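Local coordinates for protein arsenical resistance operon trans-acting repressor (Bacteroides vulgatus, PDB 3KTB) that probably represses transcription of the arsenical resistance operon, presumably by binding DNA, while some ArsD relatives also deliver arsenite to the ATPase of an efflux pump, at residues Ala33-Ser38 with Pro92-Met97; Ile85-Thr90 with Ser98-Val103. All coordinates share one frame; numbering follows the deposited sequence.

Contact 1: Ala33-Ser38 with Pro92-Met97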
loop_
_atom_site.group_PDB
_atom_site.type_symbol
_atom_site.label_atom_id
_atom_site.label_comp_id
_atom_site.label_asym_id
_atom_site.label_seq_id
_atom_site.Cartn_x
_atom_site.Cartn_y
_atom_site.Cartn_z
ATOM N N ALA A 33 -22.381 -26.679 -15.582
ATOM C CA ALA A 33 -23.164 -25.445 -15.478
ATOM C C ALA A 33 -24.529 -25.698 -14.838
ATOM O O ALA A 33 -25.033 -24.883 -14.058
ATOM C CB ALA A 33 -23.326 -24.781 -16.837
ATOM N N VAL A 34 -25.145 -26.826 -15.164
ATOM C CA VAL A 34 -26.448 -27.139 -14.585
ATOM C C VAL A 34 -26.304 -27.387 -13.083
ATOM O O VAL A 34 -27.122 -26.922 -12.283
ATOM C CB VAL A 34 -27.066 -28.398 -15.224
ATOM C CG1 VAL A 34 -28.188 -28.960 -14.318
ATOM C CG2 VAL A 34 -27.588 -28.070 -16.602
ATOM N N VAL A 35 -25.258 -28.126 -12.709
ATOM C CA VAL A 35 -24.983 -28.386 -11.306
ATOM C C VAL A 35 -24.783 -27.058 -10.564
ATOM O O VAL A 35 -25.398 -26.819 -9.533
ATOM C CB VAL A 35 -23.761 -29.297 -11.141
ATOM C CG1 VAL A 35 -23.158 -29.152 -9.740
ATOM C CG2 VAL A 35 -24.135 -30.779 -11.446
ATOM N N ILE A 36 -23.952 -26.184 -11.121
ATOM C CA ILE A 36 -23.636 -24.911 -10.475
ATOM C C ILE A 36 -24.876 -24.055 -10.238
ATOM O O ILE A 36 -25.032 -23.429 -9.190
ATOM C CB ILE A 36 -22.561 -24.124 -11.250
ATOM C CG1 ILE A 36 -21.204 -24.801 -11.036
ATOM C CG2 ILE A 36 -22.474 -22.673 -10.737
ATOM C CD1 ILE A 36 -20.090 -24.245 -11.890
ATOM N N GLU A 37 -25.780 -24.073 -11.203
ATOM C CA GLU A 37 -27.005 -23.309 -11.098
ATOM C C GLU A 37 -27.946 -23.943 -10.054
ATOM O O GLU A 37 -28.609 -23.235 -9.284
ATOM C CB GLU A 37 -27.650 -23.202 -12.486
ATOM C CG GLU A 37 -29.044 -22.680 -12.516
ATOM C CD GLU A 37 -29.158 -21.251 -11.998
ATOM O OE1 GLU A 37 -28.130 -20.533 -11.998
ATOM O OE2 GLU A 37 -30.285 -20.857 -11.592
ATOM N N SER A 38 -28.003 -25.270 -10.000
ATOM C CA SER A 38 -28.853 -25.905 -8.976
ATOM C C SER A 38 -28.355 -25.543 -7.578
ATOM O O SER A 38 -29.157 -25.328 -6.664
ATOM C CB SER A 38 -28.879 -27.435 -9.092
ATOM O OG SER A 38 -29.413 -27.847 -10.326
ATOM N N PRO A 92 -15.273 -31.891 -12.118
ATOM C CA PRO A 92 -15.739 -32.808 -11.080
ATOM C C PRO A 92 -17.023 -33.498 -11.499
ATOM O O PRO A 92 -17.910 -32.874 -12.063
ATOM C CB PRO A 92 -16.031 -31.875 -9.898
ATOM C CG PRO A 92 -15.108 -30.746 -10.093
ATOM C CD PRO A 92 -15.064 -30.533 -11.585
ATOM N N THR A 93 -17.118 -34.786 -11.211
ATOM C CA THR A 93 -18.352 -35.514 -11.429
ATOM C C THR A 93 -19.465 -34.985 -10.541
ATOM O O THR A 93 -19.223 -34.375 -9.488
ATOM C CB THR A 93 -18.175 -37.006 -11.088
ATOM O OG1 THR A 93 -17.896 -37.145 -9.686
ATOM C CG2 THR A 93 -17.037 -37.593 -11.899
ATOM N N THR A 94 -20.697 -35.253 -10.960
ATOM C CA THR A 94 -21.849 -34.896 -10.162
ATOM C C THR A 94 -21.837 -35.613 -8.802
ATOM O O THR A 94 -22.252 -35.038 -7.786
ATOM C CB THR A 94 -23.168 -35.106 -10.943
ATOM O OG1 THR A 94 -23.087 -34.404 -12.195
ATOM C CG2 THR A 94 -24.375 -34.553 -10.146
ATOM N N LYS A 95 -21.345 -36.850 -8.775
ATOM C CA LYS A 95 -21.200 -37.583 -7.520
ATOM C C LYS A 95 -20.360 -36.792 -6.507
ATOM O O LYS A 95 -20.791 -36.577 -5.368
ATOM C CB LYS A 95 -20.583 -38.972 -7.753
ATOM C CG LYS A 95 -20.397 -39.787 -6.470
ATOM C CD LYS A 95 -19.996 -41.240 -6.753
ATOM C CE LYS A 95 -19.849 -42.047 -5.454
ATOM N NZ LYS A 95 -19.647 -43.516 -5.697
ATOM N N GLN A 96 -19.175 -36.350 -6.929
ATOM C CA GLN A 96 -18.314 -35.513 -6.084
ATOM C C GLN A 96 -18.973 -34.198 -5.632
ATOM O O GLN A 96 -18.965 -33.878 -4.433
ATOM C CB GLN A 96 -17.002 -35.193 -6.799
ATOM C CG GLN A 96 -16.204 -36.400 -7.190
ATOM C CD GLN A 96 -14.966 -36.026 -7.978
ATOM O OE1 GLN A 96 -15.056 -35.471 -9.075
ATOM N NE2 GLN A 96 -13.798 -36.327 -7.421
HETATM N N MSE A 97 -19.521 -33.431 -6.582
HETATM C CA MSE A 97 -20.167 -32.165 -6.227
HETATM C C MSE A 97 -21.221 -32.454 -5.172
HETATM O O MSE A 97 -21.350 -31.742 -4.169
HETATM C CB MSE A 97 -20.807 -31.495 -7.447
HETATM C CG MSE A 97 -19.820 -31.152 -8.563
HETATM SE SE MSE A 97 -18.582 -29.747 -7.979
HETATM C CE MSE A 97 -19.881 -28.250 -7.987
#
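Val-35 meets Thr-94 and Met-97, the latter built as selenomethionine, through the two branches of its isopropyl group. Its CB already points toward the segment 92-97, and from there the side chain forks. Val-35 CG1, anti to the backbone N (chi1 159°), goes to Met-97: it lies 3.8 Å from Met-97 CE and 4.0 Å from Met-97 CB, with Met-97 CG only slightly farther. Met-97 is bent at both chi2 and chi3, and it is the bend at chi3 (-71°) that folds CE back beside CB, so one methyl of Val-35 meets both the root and the tip of the chain. Val-35 CG2 takes the other direction, 3.8 Å from Thr-94 OG1 and 4.0 Å from Thr-94 CG2, so it rests against both branches of the threonine. The meeting of CG2 with OG1 is plain packing; that hydroxyl has its polar partner in Arg-31. Close by, Thr-93 and Gln-96 form a capping box at the start of the second helix: Gln-96 N donates to Thr-93 OG1 at 3.1 Å and 171°, and Thr-93 N donates in return to Gln-96 OE1 at 3.0 Å. The contact thus joins helix 27-41 to the first turn of helix 94-101, with Val-46 and Leu-105 also against Met-97, while Val-34 of helix 27-41 packs on Val-34 of the second subunit.

Contact 2: Ile85-Thr90 with Ser98-Val103; sequences IAVSQT and SEWTGV
Gly-102 N donates to Ser-98 O at 2.9 Å, closing the last turn of the helix from which Trp-100 extends its indole to Ala-86 and Val-87. Gly-102 then leaves helical geometry with a positive phi of 79°, and the chain turns back so that Val-103 O comes within reach of Ser-98 OG; that second bond is modelled unusually short, so its exact length is doubtful.

The contact itself is apolar and rests on one long side chain. Even the nearest CA atoms, those of Ala-86 and Trp-100, are 10.6 Å apart, and the indole spans the gap. The benzene half of the indole makes the touch, through CZ2 and CH2. Val-87 CG2 meets the rim of the ring in its plane, 3.8 Å from Trp-100 CH2. Ala-86 CB comes in at a slant, about equally near two ring atoms, 3.9 Å from both Trp-100 CZ2 and Trp-100 CH2. Two methyls from successive residues therefore share one end of the ring.

Successive residues of a regular strand would send their side chains to alternate sides. Here Ala-86 and Val-87 both face Thr-79 in a classic beta bulge, with a psi of -35° at Ala-86, and both CB atoms point toward the helix segment.

Val-81, Pro-92 and Lys-5 also touch the indole, and the backbone of Trp-100 is hydrogen-bonded to that of Lys-5. The ring thus ties the C-terminal end of helix 94-101 to strand 84-87, the outermost strand on its side of the sheet within this chain, and to its antiparallel neighbour 78-81.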
loop_
_atom_site.group_PDB
_atom_site.type_symbol
_atom_site.label_atom_id
_atom_site.label_comp_id
_atom_site.label_asym_id
_atom_site.label_seq_id
_atom_site.Cartn_x
_atom_site.Cartn_y
_atom_site.Cartn_z
ATOM N N ILE A 85 -6.216 -28.691 -4.366
ATOM C CA ILE A 85 -6.489 -29.352 -5.637
ATOM C C ILE A 85 -7.309 -30.596 -5.390
ATOM O O ILE A 85 -6.923 -31.426 -4.593
ATOM C CB ILE A 85 -5.201 -29.806 -6.324
ATOM C CG1 ILE A 85 -4.216 -28.644 -6.455
ATOM C CG2 ILE A 85 -5.511 -30.419 -7.684
ATOM C CD1 ILE A 85 -4.649 -27.589 -7.420
ATOM N N ALA A 86 -8.442 -30.729 -6.068
ATOM C CA ALA A 86 -9.254 -31.930 -5.922
ATOM C C ALA A 86 -9.413 -32.639 -7.267
ATOM O O ALA A 86 -9.487 -33.873 -7.329
ATOM C CB ALA A 86 -10.605 -31.581 -5.339
ATOM N N VAL A 87 -9.493 -31.858 -8.342
ATOM C CA VAL A 87 -9.617 -32.437 -9.674
ATOM C C VAL A 87 -8.885 -31.589 -10.702
ATOM O O VAL A 87 -8.826 -30.366 -10.583
ATOM C CB VAL A 87 -11.095 -32.575 -10.115
ATOM C CG1 VAL A 87 -11.219 -33.529 -11.313
ATOM C CG2 VAL A 87 -11.958 -33.053 -8.975
ATOM N N SER A 88 -8.330 -32.238 -11.717
ATOM C CA SER A 88 -7.753 -31.504 -12.843
ATOM C C SER A 88 -8.009 -32.219 -14.161
ATOM O O SER A 88 -8.456 -33.373 -14.176
ATOM C CB SER A 88 -6.259 -31.243 -12.648
ATOM O OG SER A 88 -5.565 -32.461 -12.494
ATOM N N GLN A 89 -7.725 -31.495 -15.249
ATOM C CA GLN A 89 -7.983 -31.897 -16.637
ATOM C C GLN A 89 -9.473 -31.998 -16.983
ATOM O O GLN A 89 -9.872 -31.683 -18.104
ATOM C CB GLN A 89 -7.222 -33.185 -17.017
ATOM C CG GLN A 89 -7.863 -34.494 -16.541
ATOM C CD GLN A 89 -6.973 -35.715 -16.763
ATOM O OE1 GLN A 89 -7.401 -36.852 -16.545
ATOM N NE2 GLN A 89 -5.732 -35.483 -17.195
ATOM N N THR A 90 -10.279 -32.423 -16.006
ATOM C CA THR A 90 -11.706 -32.680 -16.194
ATOM C C THR A 90 -12.540 -32.003 -15.104
ATOM O O THR A 90 -12.034 -31.698 -14.012
ATOM C CB THR A 90 -12.013 -34.196 -16.150
ATOM O OG1 THR A 90 -11.659 -34.712 -14.863
ATOM C CG2 THR A 90 -11.234 -34.954 -17.227
ATOM N N SER A 98 -21.963 -33.531 -5.401
ATOM C CA SER A 98 -23.032 -33.944 -4.511
ATOM C C SER A 98 -22.460 -34.290 -3.128
ATOM O O SER A 98 -23.070 -33.984 -2.088
ATOM C CB SER A 98 -23.757 -35.141 -5.129
ATOM O OG SER A 98 -25.024 -35.347 -4.524
ATOM N N GLU A 99 -21.279 -34.910 -3.119
ATOM C CA GLU A 99 -20.650 -35.305 -1.866
ATOM C C GLU A 99 -20.067 -34.099 -1.138
ATOM O O GLU A 99 -20.221 -33.969 0.074
ATOM C CB GLU A 99 -19.591 -36.399 -2.084
ATOM C CG GLU A 99 -20.162 -37.828 -2.095
ATOM C CD GLU A 99 -19.286 -38.846 -2.855
ATOM O OE1 GLU A 99 -19.658 -40.043 -2.896
ATOM O OE2 GLU A 99 -18.236 -38.456 -3.421
ATOM N N TRP A 100 -19.419 -33.205 -1.878
ATOM C CA TRP A 100 -18.761 -32.051 -1.261
ATOM C C TRP A 100 -19.753 -31.041 -0.713
ATOM O O TRP A 100 -19.411 -30.171 0.097
ATOM C CB TRP A 100 -17.896 -31.334 -2.277
ATOM C CG TRP A 100 -16.755 -32.123 -2.710
ATOM C CD1 TRP A 100 -16.102 -33.092 -1.993
ATOM C CD2 TRP A 100 -16.083 -32.015 -3.965
ATOM N NE1 TRP A 100 -15.062 -33.594 -2.735
ATOM C CE2 TRP A 100 -15.026 -32.954 -3.951
ATOM C CE3 TRP A 100 -16.270 -31.218 -5.100
ATOM C CZ2 TRP A 100 -14.157 -33.119 -5.033
ATOM C CZ3 TRP A 100 -15.414 -31.380 -6.171
ATOM C CH2 TRP A 100 -14.364 -32.331 -6.127
ATOM N N THR A 101 -20.991 -31.192 -1.148
ATOM C CA THR A 101 -21.978 -30.146 -1.040
ATOM C C THR A 101 -23.143 -30.599 -0.138
ATOM O O THR A 101 -23.853 -29.794 0.457
ATOM C CB THR A 101 -22.416 -29.817 -2.479
ATOM O OG1 THR A 101 -22.087 -28.459 -2.809
ATOM C CG2 THR A 101 -23.839 -30.111 -2.699
ATOM N N GLY A 102 -23.316 -31.905 -0.013
ATOM C CA GLY A 102 -24.401 -32.432 0.793
ATOM C C GLY A 102 -25.723 -32.377 0.055
ATOM O O GLY A 102 -26.738 -32.840 0.563
ATOM N N VAL A 103 -25.718 -31.810 -1.150
ATOM C CA VAL A 103 -26.944 -31.702 -1.942
ATOM C C VAL A 103 -27.140 -32.908 -2.864
ATOM O O VAL A 103 -26.200 -33.332 -3.541
ATOM C CB VAL A 103 -26.973 -30.391 -2.766
ATOM C CG1 VAL A 103 -28.154 -30.392 -3.742
ATOM C CG2 VAL A 103 -27.026 -29.183 -1.826
#

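In the fold
Along the chain the segments come in the order 33-38, 85-90, 92-97, 98-103, so the two contacts interleave. Their centres are 8 Å apart and both use helix 94-101, its first turn against helix 27-41 in contact 1 and its last against strand 84-87 in contact 2. They also touch directly: Pro-92 CB lies 3.8 Å from Trp-100 CZ3, and Gln-96 OE1 3.9 Å from Val-87 CG2. The strand order 2-1-3-4, with a final helix after the last strand, is consistent with the thioredoxin-like fold of the ArsD family. Together the contacts join the C-terminal helix along one side to helix 27-41 and, through the indole of Trp-100, to the outer strand 84-87.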